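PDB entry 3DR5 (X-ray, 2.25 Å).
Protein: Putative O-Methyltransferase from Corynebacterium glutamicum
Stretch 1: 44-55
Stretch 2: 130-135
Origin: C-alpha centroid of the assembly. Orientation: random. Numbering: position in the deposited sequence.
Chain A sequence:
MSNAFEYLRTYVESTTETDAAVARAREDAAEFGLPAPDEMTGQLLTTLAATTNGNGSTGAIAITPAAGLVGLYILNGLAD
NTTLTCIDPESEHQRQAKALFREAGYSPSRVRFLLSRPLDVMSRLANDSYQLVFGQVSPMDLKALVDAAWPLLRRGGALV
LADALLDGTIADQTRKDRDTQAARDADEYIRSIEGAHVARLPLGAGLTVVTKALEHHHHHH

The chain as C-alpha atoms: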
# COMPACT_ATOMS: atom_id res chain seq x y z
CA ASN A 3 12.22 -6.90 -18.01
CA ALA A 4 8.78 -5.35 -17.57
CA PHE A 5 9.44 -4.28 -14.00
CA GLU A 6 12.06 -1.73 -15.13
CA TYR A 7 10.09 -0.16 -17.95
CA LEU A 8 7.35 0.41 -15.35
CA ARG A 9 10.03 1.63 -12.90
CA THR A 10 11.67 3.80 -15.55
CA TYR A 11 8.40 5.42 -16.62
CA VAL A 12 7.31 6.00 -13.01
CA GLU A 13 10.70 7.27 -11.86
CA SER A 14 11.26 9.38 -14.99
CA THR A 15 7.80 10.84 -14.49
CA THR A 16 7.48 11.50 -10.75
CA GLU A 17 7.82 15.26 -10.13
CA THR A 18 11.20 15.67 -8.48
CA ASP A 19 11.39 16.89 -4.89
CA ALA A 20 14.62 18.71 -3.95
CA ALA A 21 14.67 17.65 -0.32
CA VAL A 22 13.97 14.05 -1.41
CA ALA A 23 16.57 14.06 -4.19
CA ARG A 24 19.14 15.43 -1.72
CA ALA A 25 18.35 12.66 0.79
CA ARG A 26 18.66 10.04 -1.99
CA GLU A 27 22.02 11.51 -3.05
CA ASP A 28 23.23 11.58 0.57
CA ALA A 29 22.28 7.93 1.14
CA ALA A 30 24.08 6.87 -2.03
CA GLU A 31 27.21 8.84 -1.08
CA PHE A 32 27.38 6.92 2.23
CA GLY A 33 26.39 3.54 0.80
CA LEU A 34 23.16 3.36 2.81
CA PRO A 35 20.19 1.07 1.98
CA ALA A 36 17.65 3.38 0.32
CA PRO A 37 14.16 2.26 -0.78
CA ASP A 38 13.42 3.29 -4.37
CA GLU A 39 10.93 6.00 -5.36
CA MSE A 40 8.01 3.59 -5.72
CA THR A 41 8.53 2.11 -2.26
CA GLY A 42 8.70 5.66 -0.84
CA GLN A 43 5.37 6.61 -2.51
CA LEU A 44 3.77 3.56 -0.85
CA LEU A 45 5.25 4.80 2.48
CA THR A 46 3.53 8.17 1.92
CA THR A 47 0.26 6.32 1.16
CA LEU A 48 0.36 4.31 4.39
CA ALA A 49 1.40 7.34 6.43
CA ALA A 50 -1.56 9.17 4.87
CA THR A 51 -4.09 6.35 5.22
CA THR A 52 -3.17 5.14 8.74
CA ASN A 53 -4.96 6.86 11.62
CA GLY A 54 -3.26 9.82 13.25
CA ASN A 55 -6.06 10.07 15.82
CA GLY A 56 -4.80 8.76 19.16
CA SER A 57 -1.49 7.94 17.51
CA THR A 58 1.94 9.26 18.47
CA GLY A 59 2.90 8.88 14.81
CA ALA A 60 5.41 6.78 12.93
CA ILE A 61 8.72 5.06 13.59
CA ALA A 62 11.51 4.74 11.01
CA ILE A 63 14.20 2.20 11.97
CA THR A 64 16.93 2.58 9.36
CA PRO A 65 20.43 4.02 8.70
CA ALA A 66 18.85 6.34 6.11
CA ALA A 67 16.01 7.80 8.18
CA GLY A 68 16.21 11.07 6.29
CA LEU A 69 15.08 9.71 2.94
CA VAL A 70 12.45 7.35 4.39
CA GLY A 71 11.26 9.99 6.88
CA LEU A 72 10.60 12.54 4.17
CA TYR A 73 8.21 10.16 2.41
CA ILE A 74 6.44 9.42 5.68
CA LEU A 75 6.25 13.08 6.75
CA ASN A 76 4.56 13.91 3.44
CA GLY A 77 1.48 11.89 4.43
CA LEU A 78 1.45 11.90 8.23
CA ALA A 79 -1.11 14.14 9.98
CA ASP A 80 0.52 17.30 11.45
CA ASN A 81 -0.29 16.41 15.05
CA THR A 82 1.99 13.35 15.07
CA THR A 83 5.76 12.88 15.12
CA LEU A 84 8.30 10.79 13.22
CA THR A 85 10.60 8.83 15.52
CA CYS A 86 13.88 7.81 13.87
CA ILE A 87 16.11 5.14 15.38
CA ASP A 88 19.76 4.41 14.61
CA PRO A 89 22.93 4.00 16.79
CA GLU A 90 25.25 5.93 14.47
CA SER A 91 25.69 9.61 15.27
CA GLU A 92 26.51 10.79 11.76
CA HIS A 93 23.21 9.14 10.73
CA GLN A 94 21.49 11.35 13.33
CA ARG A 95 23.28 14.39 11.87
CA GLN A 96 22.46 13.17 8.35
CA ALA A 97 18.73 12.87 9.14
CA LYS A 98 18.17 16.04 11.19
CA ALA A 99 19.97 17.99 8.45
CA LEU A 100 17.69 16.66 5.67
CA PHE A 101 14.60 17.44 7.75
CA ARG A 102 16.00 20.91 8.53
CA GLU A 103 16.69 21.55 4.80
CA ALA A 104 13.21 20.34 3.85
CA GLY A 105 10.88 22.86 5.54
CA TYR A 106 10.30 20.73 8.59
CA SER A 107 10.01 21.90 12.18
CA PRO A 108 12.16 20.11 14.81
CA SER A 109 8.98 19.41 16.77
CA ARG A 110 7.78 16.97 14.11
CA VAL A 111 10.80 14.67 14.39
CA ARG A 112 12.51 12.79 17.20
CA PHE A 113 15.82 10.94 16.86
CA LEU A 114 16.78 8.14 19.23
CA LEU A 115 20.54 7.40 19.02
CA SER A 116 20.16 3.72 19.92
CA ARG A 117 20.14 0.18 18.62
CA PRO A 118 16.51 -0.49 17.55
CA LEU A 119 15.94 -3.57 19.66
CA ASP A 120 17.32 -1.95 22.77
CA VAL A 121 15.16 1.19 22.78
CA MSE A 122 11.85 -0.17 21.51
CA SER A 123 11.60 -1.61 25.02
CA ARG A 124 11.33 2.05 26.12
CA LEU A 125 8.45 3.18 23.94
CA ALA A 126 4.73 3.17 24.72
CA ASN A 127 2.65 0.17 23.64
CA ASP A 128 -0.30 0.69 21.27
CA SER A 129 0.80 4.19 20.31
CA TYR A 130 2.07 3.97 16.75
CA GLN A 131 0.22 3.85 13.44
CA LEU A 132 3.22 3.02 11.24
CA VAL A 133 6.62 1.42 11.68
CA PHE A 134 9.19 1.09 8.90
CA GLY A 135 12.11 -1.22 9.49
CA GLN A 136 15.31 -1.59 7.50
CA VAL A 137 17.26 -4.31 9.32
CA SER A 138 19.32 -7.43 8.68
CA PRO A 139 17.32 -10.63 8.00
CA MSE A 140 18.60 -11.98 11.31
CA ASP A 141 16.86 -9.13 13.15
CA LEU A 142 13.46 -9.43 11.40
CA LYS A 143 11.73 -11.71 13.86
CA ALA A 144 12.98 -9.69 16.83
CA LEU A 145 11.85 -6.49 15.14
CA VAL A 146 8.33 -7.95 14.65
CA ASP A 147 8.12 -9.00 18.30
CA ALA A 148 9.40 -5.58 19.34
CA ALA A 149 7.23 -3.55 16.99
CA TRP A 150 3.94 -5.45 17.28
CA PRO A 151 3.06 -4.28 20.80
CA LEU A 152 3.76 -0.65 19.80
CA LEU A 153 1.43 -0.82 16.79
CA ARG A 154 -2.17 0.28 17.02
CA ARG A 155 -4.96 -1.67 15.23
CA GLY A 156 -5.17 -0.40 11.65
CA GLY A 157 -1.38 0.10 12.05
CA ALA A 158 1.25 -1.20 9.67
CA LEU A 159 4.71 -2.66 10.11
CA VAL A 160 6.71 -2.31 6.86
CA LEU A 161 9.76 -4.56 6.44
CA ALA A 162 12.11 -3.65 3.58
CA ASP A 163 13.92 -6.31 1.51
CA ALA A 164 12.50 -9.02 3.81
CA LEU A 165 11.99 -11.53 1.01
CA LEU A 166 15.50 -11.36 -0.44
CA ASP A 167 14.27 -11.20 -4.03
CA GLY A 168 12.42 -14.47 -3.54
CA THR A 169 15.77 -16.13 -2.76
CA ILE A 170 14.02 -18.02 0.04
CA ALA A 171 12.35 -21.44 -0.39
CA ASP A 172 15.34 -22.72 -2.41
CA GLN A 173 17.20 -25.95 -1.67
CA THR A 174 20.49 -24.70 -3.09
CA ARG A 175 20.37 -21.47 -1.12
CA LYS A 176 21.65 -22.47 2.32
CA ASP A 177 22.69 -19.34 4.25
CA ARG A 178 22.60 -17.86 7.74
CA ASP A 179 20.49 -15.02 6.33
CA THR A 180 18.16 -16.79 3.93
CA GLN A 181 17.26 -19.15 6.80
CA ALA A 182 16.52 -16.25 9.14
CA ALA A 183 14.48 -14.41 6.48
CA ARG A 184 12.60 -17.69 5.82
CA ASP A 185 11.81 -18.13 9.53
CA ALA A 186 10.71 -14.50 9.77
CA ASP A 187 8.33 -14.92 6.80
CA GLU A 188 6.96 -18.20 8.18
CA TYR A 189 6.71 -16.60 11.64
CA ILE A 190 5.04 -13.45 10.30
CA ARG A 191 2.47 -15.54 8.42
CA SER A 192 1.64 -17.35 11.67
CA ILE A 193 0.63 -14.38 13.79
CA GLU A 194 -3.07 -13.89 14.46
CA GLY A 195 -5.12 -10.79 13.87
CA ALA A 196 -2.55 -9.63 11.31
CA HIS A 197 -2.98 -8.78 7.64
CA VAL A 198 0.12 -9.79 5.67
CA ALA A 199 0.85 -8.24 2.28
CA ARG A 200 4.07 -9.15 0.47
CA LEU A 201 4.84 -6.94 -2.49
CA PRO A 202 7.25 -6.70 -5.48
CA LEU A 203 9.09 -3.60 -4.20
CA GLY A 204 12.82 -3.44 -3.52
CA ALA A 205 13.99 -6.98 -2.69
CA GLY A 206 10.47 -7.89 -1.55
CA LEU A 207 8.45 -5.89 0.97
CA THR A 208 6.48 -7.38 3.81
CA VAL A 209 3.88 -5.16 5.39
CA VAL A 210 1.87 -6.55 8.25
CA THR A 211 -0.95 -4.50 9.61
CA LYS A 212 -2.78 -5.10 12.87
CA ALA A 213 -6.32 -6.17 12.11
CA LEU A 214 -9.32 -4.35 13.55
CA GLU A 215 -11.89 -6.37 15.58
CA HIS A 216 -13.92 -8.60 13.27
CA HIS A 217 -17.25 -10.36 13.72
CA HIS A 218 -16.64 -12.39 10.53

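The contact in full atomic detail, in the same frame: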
# COMPACT_ATOMS: atom_id res chain seq x y z
N LEU A 44 4.62 4.44 -1.65
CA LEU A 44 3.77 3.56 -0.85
C LEU A 44 3.89 3.95 0.64
O LEU A 44 2.92 3.84 1.39
CB LEU A 44 4.16 2.09 -1.03
CG LEU A 44 3.43 1.14 -0.06
CD1 LEU A 44 1.92 1.29 -0.24
CD2 LEU A 44 3.86 -0.30 -0.32
N LEU A 45 5.07 4.39 1.07
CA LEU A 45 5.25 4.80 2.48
C LEU A 45 4.38 6.05 2.74
O LEU A 45 3.75 6.17 3.79
CB LEU A 45 6.73 5.08 2.80
CG LEU A 45 7.63 3.83 2.80
CD1 LEU A 45 9.06 4.23 3.20
CD2 LEU A 45 7.08 2.79 3.79
N THR A 46 4.34 6.96 1.79
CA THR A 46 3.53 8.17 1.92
C THR A 46 2.04 7.78 2.00
O THR A 46 1.28 8.35 2.77
CB THR A 46 3.73 9.09 0.70
OG1 THR A 46 5.12 9.39 0.57
CG2 THR A 46 2.96 10.39 0.87
N THR A 47 1.64 6.79 1.20
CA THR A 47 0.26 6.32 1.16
C THR A 47 -0.16 5.74 2.51
O THR A 47 -1.25 6.05 3.00
CB THR A 47 0.07 5.23 0.09
OG1 THR A 47 0.38 5.76 -1.20
CG2 THR A 47 -1.38 4.72 0.10
N LEU A 48 0.69 4.91 3.10
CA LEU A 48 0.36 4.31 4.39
C LEU A 48 0.39 5.35 5.51
O LEU A 48 -0.42 5.29 6.44
CB LEU A 48 1.33 3.17 4.71
CG LEU A 48 1.24 1.97 3.74
CD1 LEU A 48 2.28 0.91 4.12
CD2 LEU A 48 -0.18 1.38 3.79
N ALA A 49 1.32 6.30 5.42
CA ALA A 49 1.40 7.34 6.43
C ALA A 49 0.15 8.21 6.34
O ALA A 49 -0.34 8.72 7.34
CB ALA A 49 2.66 8.20 6.22
N ALA A 50 -0.36 8.37 5.12
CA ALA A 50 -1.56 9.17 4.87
C ALA A 50 -2.85 8.42 5.20
O ALA A 50 -3.81 9.03 5.69
CB ALA A 50 -1.59 9.62 3.41
N THR A 51 -2.89 7.12 4.95
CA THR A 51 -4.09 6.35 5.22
C THR A 51 -4.21 5.90 6.69
O THR A 51 -5.33 5.88 7.22
CB THR A 51 -4.19 5.11 4.27
OG1 THR A 51 -3.13 4.18 4.54
CG2 THR A 51 -4.09 5.58 2.81
N THR A 52 -3.10 5.56 7.34
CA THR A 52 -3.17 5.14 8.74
C THR A 52 -3.72 6.27 9.61
O THR A 52 -3.61 7.45 9.28
CB THR A 52 -1.80 4.63 9.27
OG1 THR A 52 -0.78 5.61 9.03
CG2 THR A 52 -1.44 3.31 8.60
N ASN A 53 -4.29 5.89 10.75
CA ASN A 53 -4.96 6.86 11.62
C ASN A 53 -4.14 7.65 12.63
O ASN A 53 -3.67 7.10 13.62
CB ASN A 53 -6.11 6.13 12.33
CG ASN A 53 -7.16 7.09 12.89
OD1 ASN A 53 -6.98 8.30 12.87
ND2 ASN A 53 -8.27 6.53 13.39
N GLY A 54 -4.01 8.95 12.37
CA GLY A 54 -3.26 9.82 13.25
C GLY A 54 -3.95 10.06 14.58
O GLY A 54 -3.29 10.41 15.57
N ASN A 55 -5.27 9.88 14.60
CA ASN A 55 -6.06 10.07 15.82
C ASN A 55 -5.70 9.07 16.92
O ASN A 55 -5.89 7.87 16.76
CB ASN A 55 -7.56 9.96 15.50
CG ASN A 55 -8.08 11.14 14.68
OD1 ASN A 55 -8.25 11.04 13.46
ND2 ASN A 55 -8.32 12.26 15.35
N TYR A 130 1.60 3.65 18.08
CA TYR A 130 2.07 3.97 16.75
C TYR A 130 1.22 3.40 15.63
O TYR A 130 0.77 2.26 15.68
CB TYR A 130 3.53 3.51 16.63
CG TYR A 130 4.45 4.22 17.61
CD1 TYR A 130 4.99 5.47 17.30
CD2 TYR A 130 4.68 3.70 18.88
CE1 TYR A 130 5.76 6.18 18.22
CE2 TYR A 130 5.45 4.39 19.82
CZ TYR A 130 5.98 5.64 19.48
OH TYR A 130 6.74 6.33 20.40
N GLN A 131 1.02 4.22 14.60
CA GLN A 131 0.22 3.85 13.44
C GLN A 131 1.05 3.29 12.28
O GLN A 131 0.51 2.67 11.36
CB GLN A 131 -0.54 5.08 12.93
CG GLN A 131 0.39 6.08 12.21
CD GLN A 131 -0.22 7.46 12.04
OE1 GLN A 131 -0.74 7.80 10.98
NE2 GLN A 131 -0.17 8.26 13.10
N LEU A 132 2.36 3.49 12.32
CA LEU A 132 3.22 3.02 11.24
C LEU A 132 4.66 2.84 11.69
O LEU A 132 5.24 3.71 12.34
CB LEU A 132 3.16 4.02 10.07
CG LEU A 132 4.10 3.83 8.86
CD1 LEU A 132 3.68 2.59 8.08
CD2 LEU A 132 4.06 5.06 7.96
N VAL A 133 5.24 1.70 11.34
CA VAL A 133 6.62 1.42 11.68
C VAL A 133 7.32 0.86 10.44
O VAL A 133 6.89 -0.14 9.86
CB VAL A 133 6.72 0.41 12.86
CG1 VAL A 133 8.19 0.12 13.17
CG2 VAL A 133 6.03 0.99 14.09
N PHE A 134 8.39 1.52 10.04
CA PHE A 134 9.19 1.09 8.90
C PHE A 134 10.50 0.57 9.47
O PHE A 134 11.17 1.23 10.28
CB PHE A 134 9.50 2.25 7.95
CG PHE A 134 10.49 1.89 6.88
CD1 PHE A 134 10.08 1.27 5.71
CD2 PHE A 134 11.85 2.15 7.07
CE1 PHE A 134 11.02 0.89 4.73
CE2 PHE A 134 12.79 1.77 6.11
CZ PHE A 134 12.38 1.14 4.94
N GLY A 135 10.87 -0.63 9.04
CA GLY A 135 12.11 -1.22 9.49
C GLY A 135 13.05 -1.64 8.37
O GLY A 135 12.64 -2.30 7.41

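How does the helix of the first stretch lie against the strand of the second? Helix 44-51 runs nearly antiparallel to strand 132-135, at 157° between their N-to-C directions, and the two axes come no closer than 9.6 Å. That gap is filled by side chains. The pairing therefore steps backwards along the strand as the helix advances: Leu45 lies across from Phe134, Ala49 from Leu132, and Thr52 from Gln131. Together the two stretches bury 399 Å² of surface, counting both sides.

What does the start of stretch 1, already within the helix, contribute? Leu45 directs its CA-to-CB bond toward the strand, and its m, t rotamer carries CD2 to 3.9 Å from CD1 of Phe134, meeting the aromatic ring obliquely. Phe134 answers with a t rotamer and a CA-to-CB bond that likewise points toward the helix. Both side chains are buried, where a branched aliphatic group and an aromatic ring can pack without leaving any polar group unpaired. Thr46, by contrast, points away and takes no part in the contact; its OG1 is hydrogen-bonded elsewhere in the structure.

Why do Leu48 and Ala49 suit the middle of the contact? Both set their CA-to-CB bonds sideways to the strand, and Leu132 reaches across to them. Its t, p rotamer places CD1 4.1 Å from CB of Leu48 and CD2 3.9 Å from CB of Ala49. The same CD2 lies 3.8 Å from CA of Ala49, so the leucine packs against the helix backbone as well as the methyl group. The small alanine side chain leaves this backbone accessible, and here the paired CA atoms of Ala49 and Leu132 are 6.7 Å apart, against 8.4 Å for those of Leu45 and Phe134.

What happens where the helix gives out? Thr52 is the first residue to leave helical phi/psi, yet its OG1 still donates a hydrogen bond to O of Leu48 at 2.6 Å, and its N bonds to the same oxygen at 2.8 Å. The p rotamer thus ties the hydroxyl back to the last turn, while the CA-to-CB bond points toward the second stretch. Here Gln131, at the corner of its chain, extends its long side chain along the end of the helix and the following loop. OG1 of Thr52 lies 2.9 Å from OE1 of Gln131, although the orientation of that amide is uncertain. Farther along, CA of Gly54 packs against the end of the Gln131 side chain, a contact made by the glycine backbone itself.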